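Local coordinates for uncharacterized protein (Staphylococcus aureus subsp. aureus, PDB 3H04) that is of unknown function but has an alpha/beta-hydrolase fold of the BD-FAE family, and is probably a serine hydrolase, at residues T19-K24 and I55-Y60; I98-R103 and R117-V122. All coordinates share one frame; numbering follows the deposited sequence.

Interaction 1. Residues T19-K24 and I55-Y60; sequences TIIKAK and ILTEHY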
ATOM      1  N   THR A  19       1.762 -13.955  -5.645  1.00 18.30           N
ATOM      2  CA  THR A  19       2.783 -14.314  -6.624  1.00 19.72           C
ATOM      3  C   THR A  19       4.166 -13.950  -6.114  1.00 19.65           C
ATOM      4  O   THR A  19       4.375 -12.919  -5.444  1.00 20.35           O
ATOM      5  CB  THR A  19       2.604 -13.610  -7.987  1.00 19.84           C
ATOM      6  OG1 THR A  19       2.809 -12.191  -7.812  1.00 26.02           O
ATOM      7  CG2 THR A  19       1.213 -13.845  -8.529  1.00 21.22           C
ATOM      8  N   ILE A  20       5.116 -14.820  -6.407  1.00 19.01           N
ATOM      9  CA  ILE A  20       6.506 -14.574  -6.105  1.00 18.52           C
ATOM     10  C   ILE A  20       7.233 -14.531  -7.429  1.00 19.95           C
ATOM     11  O   ILE A  20       7.138 -15.479  -8.232  1.00 17.53           O
ATOM     12  CB  ILE A  20       7.128 -15.693  -5.232  1.00 19.56           C
ATOM     13  CG1 ILE A  20       6.368 -15.817  -3.899  1.00 18.17           C
ATOM     14  CG2 ILE A  20       8.667 -15.467  -5.029  1.00 19.27           C
ATOM     15  CD1 ILE A  20       7.100 -16.666  -2.868  1.00 15.92           C
ATOM     16  N   ILE A  21       7.955 -13.433  -7.656  1.00 20.08           N
ATOM     17  CA  ILE A  21       8.903 -13.348  -8.752  1.00 21.85           C
ATOM     18  C   ILE A  21      10.281 -13.460  -8.135  1.00 23.00           C
ATOM     19  O   ILE A  21      10.624 -12.643  -7.263  1.00 22.60           O
ATOM     20  CB  ILE A  21       8.813 -11.978  -9.477  1.00 21.10           C
ATOM     21  CG1 ILE A  21       7.502 -11.860 -10.253  1.00 21.86           C
ATOM     22  CG2 ILE A  21      10.070 -11.793 -10.429  1.00 21.49           C
ATOM     23  CD1 ILE A  21       6.987 -10.446 -10.401  1.00 20.89           C
ATOM     24  N   LYS A  22      11.072 -14.438  -8.590  1.00 24.26           N
ATOM     25  CA  LYS A  22      12.392 -14.724  -8.011  1.00 24.67           C
ATOM     26  C   LYS A  22      13.482 -13.742  -8.418  1.00 24.47           C
ATOM     27  O   LYS A  22      13.468 -13.210  -9.534  1.00 24.87           O
ATOM     28  CB  LYS A  22      12.874 -16.132  -8.400  1.00 25.06           C
ATOM     29  CG  LYS A  22      12.004 -17.284  -7.932  1.00 27.45           C
ATOM     30  CD  LYS A  22      11.885 -17.395  -6.396  1.00 30.30           C
ATOM     31  CE  LYS A  22      13.045 -18.135  -5.745  1.00 31.42           C
ATOM     32  NZ  LYS A  22      14.049 -17.151  -5.212  1.00 34.71           N
ATOM     33  N   ALA A  23      14.423 -13.513  -7.499  1.00 23.99           N
ATOM     34  CA  ALA A  23      15.642 -12.733  -7.791  1.00 24.23           C
ATOM     35  C   ALA A  23      16.361 -13.299  -9.016  1.00 25.08           C
ATOM     36  O   ALA A  23      16.569 -14.491  -9.077  1.00 24.11           O
ATOM     37  CB  ALA A  23      16.563 -12.748  -6.603  1.00 22.45           C
ATOM     38  N   LYS A  24      16.742 -12.425  -9.957  1.00 26.44           N
ATOM     39  CA  LYS A  24      17.434 -12.801 -11.197  1.00 27.74           C
ATOM     40  C   LYS A  24      18.799 -13.417 -10.967  1.00 28.67           C
ATOM     41  O   LYS A  24      19.176 -14.374 -11.632  1.00 28.16           O
ATOM     42  CB  LYS A  24      17.631 -11.575 -12.109  1.00 28.16           C
ATOM     43  CG  LYS A  24      16.431 -11.200 -12.979  1.00 29.42           C
ATOM     44  CD  LYS A  24      16.644  -9.834 -13.682  1.00 30.15           C
ATOM     45  CE  LYS A  24      15.369  -8.983 -13.694  1.00 29.88           C
ATOM     46  NZ  LYS A  24      14.222  -9.594 -14.467  1.00 25.79           N
ATOM     47  N   ILE A  55      14.127  -3.870 -11.949  1.00 20.99           N
ATOM     48  CA  ILE A  55      15.037  -3.242 -10.973  1.00 20.87           C
ATOM     49  C   ILE A  55      15.008  -3.928  -9.580  1.00 20.76           C
ATOM     50  O   ILE A  55      16.063  -4.209  -8.984  1.00 20.36           O
ATOM     51  CB  ILE A  55      14.749  -1.719 -10.897  1.00 20.90           C
ATOM     52  CG1 ILE A  55      15.193  -1.052 -12.218  1.00 21.02           C
ATOM     53  CG2 ILE A  55      15.436  -1.029  -9.657  1.00 20.39           C
ATOM     54  CD1 ILE A  55      14.509   0.260 -12.489  1.00 18.99           C
ATOM     55  N   LEU A  56      13.801  -4.202  -9.077  1.00 21.30           N
ATOM     56  CA  LEU A  56      13.623  -4.682  -7.729  1.00 21.24           C
ATOM     57  C   LEU A  56      14.112  -6.144  -7.645  1.00 22.02           C
ATOM     58  O   LEU A  56      14.723  -6.520  -6.650  1.00 22.54           O
ATOM     59  CB  LEU A  56      12.154  -4.544  -7.287  1.00 21.64           C
ATOM     60  CG  LEU A  56      11.556  -3.124  -7.086  1.00 20.72           C
ATOM     61  CD1 LEU A  56      10.065  -3.194  -6.733  1.00 23.15           C
ATOM     62  CD2 LEU A  56      12.327  -2.367  -6.023  1.00 22.53           C
ATOM     63  N   THR A  57      13.899  -6.942  -8.687  1.00 21.69           N
ATOM     64  CA  THR A  57      14.164  -8.386  -8.587  1.00 21.75           C
ATOM     65  C   THR A  57      15.551  -8.816  -9.065  1.00 23.01           C
ATOM     66  O   THR A  57      15.828 -10.005  -9.156  1.00 22.35           O
ATOM     67  CB  THR A  57      13.085  -9.213  -9.308  1.00 22.47           C
ATOM     68  OG1 THR A  57      13.077  -8.914 -10.711  1.00 20.17           O
ATOM     69  CG2 THR A  57      11.701  -8.915  -8.698  1.00 20.97           C
ATOM     70  N   GLU A  58      16.431  -7.866  -9.361  1.00 23.82           N
ATOM     71  CA  GLU A  58      17.797  -8.222  -9.713  1.00 24.49           C
ATOM     72  C   GLU A  58      18.400  -9.087  -8.635  1.00 23.52           C
ATOM     73  O   GLU A  58      19.023 -10.110  -8.925  1.00 23.16           O
ATOM     74  CB  GLU A  58      18.667  -6.988  -9.868  1.00 26.01           C
ATOM     75  CG  GLU A  58      18.366  -6.161 -11.107  1.00 30.65           C
ATOM     76  CD  GLU A  58      19.463  -5.139 -11.406  1.00 35.45           C
ATOM     77  OE1 GLU A  58      20.666  -5.453 -11.226  1.00 39.32           O
ATOM     78  OE2 GLU A  58      19.095  -4.011 -11.812  1.00 40.39           O
ATOM     79  N   HIS A  59      18.224  -8.654  -7.388  1.00 22.81           N
ATOM     80  CA  HIS A  59      18.804  -9.342  -6.238  1.00 22.64           C
ATOM     81  C   HIS A  59      17.829  -9.642  -5.100  1.00 21.82           C
ATOM     82  O   HIS A  59      18.215 -10.290  -4.126  1.00 21.37           O
ATOM     83  CB  HIS A  59      20.023  -8.568  -5.758  1.00 23.48           C
ATOM     84  CG  HIS A  59      21.153  -8.578  -6.744  1.00 25.38           C
ATOM     85  ND1 HIS A  59      21.753  -7.426  -7.210  1.00 26.33           N
ATOM     86  CD2 HIS A  59      21.763  -9.607  -7.386  1.00 26.30           C
ATOM     87  CE1 HIS A  59      22.702  -7.746  -8.078  1.00 27.41           C
ATOM     88  NE2 HIS A  59      22.723  -9.064  -8.207  1.00 27.52           N
ATOM     89  N   TYR A  60      16.572  -9.212  -5.247  1.00 19.91           N
ATOM     90  CA  TYR A  60      15.533  -9.428  -4.249  1.00 19.19           C
ATOM     91  C   TYR A  60      14.384 -10.244  -4.839  1.00 19.20           C
ATOM     92  O   TYR A  60      14.091 -10.151  -6.036  1.00 18.46           O
ATOM     93  CB  TYR A  60      15.033  -8.076  -3.702  1.00 18.74           C
ATOM     94  CG  TYR A  60      16.137  -7.348  -2.976  1.00 19.32           C
ATOM     95  CD1 TYR A  60      16.407  -7.605  -1.630  1.00 23.87           C
ATOM     96  CD2 TYR A  60      16.968  -6.474  -3.640  1.00 20.60           C
ATOM     97  CE1 TYR A  60      17.453  -6.982  -0.967  1.00 22.01           C
ATOM     98  CE2 TYR A  60      17.983  -5.844  -2.992  1.00 19.63           C
ATOM     99  CZ  TYR A  60      18.240  -6.102  -1.655  1.00 21.37           C
ATOM    100  OH  TYR A  60      19.306  -5.474  -1.028  1.00 20.11           O
TER
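The backbone of 19-24 leaves strand 15-21 and runs past the turn that follows helix 50-56, bringing the CA atoms of Ala23 and Thr57 to 4.7 Å. This is the margin of the central sheet of an alpha/beta-hydrolase fold: strands 15-21 and 60-65 are antiparallel neighbours, and the turn 57-59 leads from the helix into the second of them. Thr57 is the first residue to leave helical torsions, and its carbonyl is the acceptor for the passing chain. Lys24 N donates to Thr57 O over 2.7 Å, a short bond that meets the oxygen nearly along the C=O axis (165°). The same oxygen takes a CA-H...O contact from Ala23 CA at 3.1 Å, so two successive residues grip one carbonyl. Ala23 CB lies against main chain, 3.6 Å from Tyr60 O and 3.7 Å from His59 C.

Thr57 is the centre of the side-chain packing, with Ile21 and Lys24 both meeting it. Its OG1 lies between the backbone N and the carbonyl carbon (chi1 63°) and is held by Ile53 O one helical turn back, which fixes the rotation and leaves the methyl CG2 directed at strand 15-21. There it meets the branch methyl of Ile21, itself anti to the backbone N, while the two side chains cross obliquely. Lys24 comes from the solvent side; its chain bends at chi3 and chi4, folding back over the threonine so that the ammonium reaches a salt bridge with Asp54 in the helix. The turn is thus met by a lysine-aspartate salt bridge and by a methyl pair. Across the latter, Ile21 CG2 and Thr57 CG2 stand 3.7 Å apart.

Interaction 2. Residues I98-R103 and R117-V122; sequences IFTFGR and RDIDGV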
ATOM      1  N   ILE A  98      13.578  -9.226   5.153  1.00 19.54           N
ATOM      2  CA  ILE A  98      12.238  -9.025   4.596  1.00 18.03           C
ATOM      3  C   ILE A  98      11.828  -7.542   4.716  1.00 16.87           C
ATOM      4  O   ILE A  98      12.086  -6.891   5.742  1.00 16.00           O
ATOM      5  CB  ILE A  98      11.238 -10.045   5.235  1.00 18.31           C
ATOM      6  CG1 ILE A  98       9.886 -10.036   4.538  1.00 19.30           C
ATOM      7  CG2 ILE A  98      11.111  -9.844   6.741  1.00 18.84           C
ATOM      8  CD1 ILE A  98       9.043 -11.316   4.827  1.00 17.74           C
ATOM      9  N   PHE A  99      11.211  -7.032   3.643  1.00 15.90           N
ATOM     10  CA  PHE A  99      10.757  -5.666   3.543  1.00 15.57           C
ATOM     11  C   PHE A  99       9.299  -5.584   3.070  1.00 15.52           C
ATOM     12  O   PHE A  99       8.827  -6.452   2.316  1.00 15.32           O
ATOM     13  CB  PHE A  99      11.634  -4.932   2.522  1.00 15.33           C
ATOM     14  CG  PHE A  99      13.114  -5.040   2.825  1.00 16.65           C
ATOM     15  CD1 PHE A  99      13.709  -4.142   3.672  1.00 14.46           C
ATOM     16  CD2 PHE A  99      13.879  -6.078   2.300  1.00 16.26           C
ATOM     17  CE1 PHE A  99      15.058  -4.243   3.975  1.00 17.85           C
ATOM     18  CE2 PHE A  99      15.189  -6.185   2.603  1.00 18.38           C
ATOM     19  CZ  PHE A  99      15.790  -5.258   3.422  1.00 17.21           C
ATOM     20  N   THR A 100       8.634  -4.500   3.447  1.00 14.55           N
ATOM     21  CA  THR A 100       7.308  -4.180   2.889  1.00 14.59           C
ATOM     22  C   THR A 100       7.454  -2.965   1.981  1.00 15.04           C
ATOM     23  O   THR A 100       8.226  -2.029   2.258  1.00 17.11           O
ATOM     24  CB  THR A 100       6.244  -3.990   3.966  1.00 13.38           C
ATOM     25  OG1 THR A 100       6.636  -2.962   4.910  1.00 14.12           O
ATOM     26  CG2 THR A 100       6.011  -5.348   4.732  1.00 12.38           C
ATOM     27  N   PHE A 101       6.769  -3.021   0.855  1.00 14.68           N
ATOM     28  CA  PHE A 101       6.809  -1.986  -0.165  1.00 14.08           C
ATOM     29  C   PHE A 101       5.369  -1.782  -0.514  1.00 14.77           C
ATOM     30  O   PHE A 101       4.744  -2.721  -1.004  1.00 15.22           O
ATOM     31  CB  PHE A 101       7.627  -2.447  -1.378  1.00 14.30           C
ATOM     32  CG  PHE A 101       7.478  -1.560  -2.592  1.00 15.34           C
ATOM     33  CD1 PHE A 101       7.152  -0.227  -2.459  1.00 15.18           C
ATOM     34  CD2 PHE A 101       7.652  -2.083  -3.867  1.00 15.19           C
ATOM     35  CE1 PHE A 101       7.051   0.620  -3.563  1.00 13.80           C
ATOM     36  CE2 PHE A 101       7.509  -1.265  -4.997  1.00 19.77           C
ATOM     37  CZ  PHE A 101       7.232   0.086  -4.852  1.00 16.63           C
ATOM     38  N   GLY A 102       4.827  -0.600  -0.202  1.00 14.12           N
ATOM     39  CA  GLY A 102       3.474  -0.233  -0.610  1.00 15.07           C
ATOM     40  C   GLY A 102       3.413   1.075  -1.371  1.00 15.16           C
ATOM     41  O   GLY A 102       4.319   1.943  -1.285  1.00 15.32           O
ATOM     42  N   ARG A 103       2.348   1.219  -2.146  1.00 14.81           N
ATOM     43  CA  ARG A 103       2.025   2.450  -2.832  1.00 14.39           C
ATOM     44  C   ARG A 103       0.670   2.855  -2.360  1.00 15.95           C
ATOM     45  O   ARG A 103      -0.273   2.052  -2.361  1.00 14.68           O
ATOM     46  CB  ARG A 103       2.071   2.296  -4.359  1.00 15.29           C
ATOM     47  CG  ARG A 103       3.448   1.783  -4.810  1.00 12.80           C
ATOM     48  CD  ARG A 103       3.742   1.873  -6.256  1.00 14.32           C
ATOM     49  NE  ARG A 103       2.786   1.116  -7.085  1.00 16.72           N
ATOM     50  CZ  ARG A 103       2.696   1.191  -8.420  1.00 19.62           C
ATOM     51  NH1 ARG A 103       3.479   1.992  -9.117  1.00 19.46           N
ATOM     52  NH2 ARG A 103       1.817   0.438  -9.066  1.00 19.92           N
ATOM     53  N   ARG A 117       4.963  -6.665  13.191  1.00 18.25           N
ATOM     54  CA  ARG A 117       5.796  -7.814  12.881  1.00 19.29           C
ATOM     55  C   ARG A 117       7.207  -7.275  12.918  1.00 20.43           C
ATOM     56  O   ARG A 117       7.390  -6.064  12.993  1.00 21.84           O
ATOM     57  CB  ARG A 117       5.489  -8.335  11.502  1.00 18.45           C
ATOM     58  CG  ARG A 117       4.048  -8.910  11.316  1.00 18.32           C
ATOM     59  CD  ARG A 117       3.882 -10.156  12.162  1.00 19.86           C
ATOM     60  NE  ARG A 117       2.594 -10.819  11.984  1.00 21.15           N
ATOM     61  CZ  ARG A 117       1.487 -10.519  12.655  1.00 19.93           C
ATOM     62  NH1 ARG A 117       1.493  -9.554  13.573  1.00 20.60           N
ATOM     63  NH2 ARG A 117       0.355 -11.196  12.422  1.00 21.22           N
ATOM     64  N   ASP A 118       8.197  -8.141  12.806  1.00 21.26           N
ATOM     65  CA  ASP A 118       9.569  -7.709  12.847  1.00 21.65           C
ATOM     66  C   ASP A 118      10.149  -7.816  11.452  1.00 20.17           C
ATOM     67  O   ASP A 118      10.319  -8.916  10.940  1.00 20.55           O
ATOM     68  CB  ASP A 118      10.350  -8.571  13.853  1.00 24.52           C
ATOM     69  CG  ASP A 118       9.967  -8.256  15.295  1.00 29.48           C
ATOM     70  OD1 ASP A 118       9.838  -7.039  15.636  1.00 35.36           O
ATOM     71  OD2 ASP A 118       9.742  -9.224  16.069  1.00 36.63           O
ATOM     72  N   ILE A 119      10.370  -6.677  10.799  1.00 18.47           N
ATOM     73  CA  ILE A 119      10.900  -6.653   9.425  1.00 17.44           C
ATOM     74  C   ILE A 119      12.100  -5.732   9.324  1.00 18.06           C
ATOM     75  O   ILE A 119      12.383  -4.986  10.249  1.00 17.80           O
ATOM     76  CB  ILE A 119       9.804  -6.249   8.391  1.00 17.50           C
ATOM     77  CG1 ILE A 119       9.460  -4.775   8.457  1.00 16.69           C
ATOM     78  CG2 ILE A 119       8.535  -7.163   8.571  1.00 15.59           C
ATOM     79  CD1 ILE A 119       8.374  -4.371   7.493  1.00 15.72           C
ATOM     80  N   ASP A 120      12.772  -5.726   8.179  1.00 17.75           N
ATOM     81  CA  ASP A 120      14.059  -4.999   8.050  1.00 17.31           C
ATOM     82  C   ASP A 120      13.985  -3.604   7.447  1.00 16.58           C
ATOM     83  O   ASP A 120      14.943  -2.828   7.506  1.00 16.35           O
ATOM     84  CB  ASP A 120      15.017  -5.880   7.272  1.00 17.09           C
ATOM     85  CG  ASP A 120      15.189  -7.207   7.956  1.00 19.54           C
ATOM     86  OD1 ASP A 120      15.927  -7.215   8.928  1.00 19.39           O
ATOM     87  OD2 ASP A 120      14.520  -8.204   7.604  1.00 18.44           O
ATOM     88  N   GLY A 121      12.834  -3.271   6.887  1.00 16.54           N
ATOM     89  CA  GLY A 121      12.633  -1.949   6.312  1.00 16.39           C
ATOM     90  C   GLY A 121      11.310  -1.815   5.608  1.00 16.75           C
ATOM     91  O   GLY A 121      10.654  -2.808   5.317  1.00 14.38           O
ATOM     92  N   VAL A 122      10.939  -0.564   5.312  1.00 16.40           N
ATOM     93  CA  VAL A 122       9.688  -0.256   4.640  1.00 16.98           C
ATOM     94  C   VAL A 122       9.935   0.744   3.537  1.00 16.65           C
ATOM     95  O   VAL A 122      10.691   1.729   3.743  1.00 16.07           O
ATOM     96  CB  VAL A 122       8.635   0.429   5.601  1.00 18.02           C
ATOM     97  CG1 VAL A 122       7.345   0.812   4.787  1.00 17.23           C
ATOM     98  CG2 VAL A 122       8.282  -0.507   6.753  1.00 18.96           C
TER
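Thr100 and Val122 lie side by side and point the same way from paired positions of neighbouring parallel strands, which helix 105-116 joins in a beta-alpha-beta crossover. Val122 CG2 comes alongside Thr100 OG1 at 3.5 Å. That hydroxyl is bound to Ser110 O of the crossover helix, which therefore covers this face of the pair. Ile119 approaches the threonine at about a right angle: CG1 between N and the carbonyl carbon (chi1 73°) and an extended chi2 carry CD1 to 3.4 Å from Thr100 OG1. Its CG2 meets Ile98 CG2 at 4.1 Å, the two side chains crossing at about a right angle, and both residues pack on Phe86 of helix 75-91.

Phe99 points from the other face of the sheet, where helix 256-273 packs on it. Its ring reaches the second strand obliquely, with CD1 3.4 Å from Gly121 N and CE1 against Asp120 CB; the absence of a side chain at Gly121 leaves room for that approach. Asp120 crosses the phenylalanine, the ring and carboxylate planes 59° apart. Its OD2 accepts from Ile98 N through the anti lone pair in a nearly straight bond (2.8 Å, 170°), giving that N an acceptor the main chain of 117-122 does not. Asp120 N donates to Ile98 O, also at 2.8 Å, so Asp120 binds both; Thr100 N to Gly121 O continues the pairing. The N-H donor may stabilise the carboxylate as an anion, but Ile98 O, 3.3 Å from OD2, would work against this, leaving the net shift open.

How the interactions relate
Both contacts serve the same sheet, but at different depths. Interaction 2 is buried and joins neighbouring parallel strands in the middle of the sheet; its strand 98-103 runs toward a probable nucleophile elbow. Interaction 1 lies nearer the surface, its centre about 19 Å from the centre of the chain, against about 11 Å for that of interaction 2, and binds the end of an antiparallel strand to a post-helical turn. Their chemistry follows: one cross-segment hydrogen bond with a lysine paired to an aspartate in interaction 1, and three hydrogen bonds, one of them to a carboxylate, with apolar packing on two sheet faces in interaction 2. They meet directly where Leu56 CD1 packs on Phe101 CE2 at 3.6 Å.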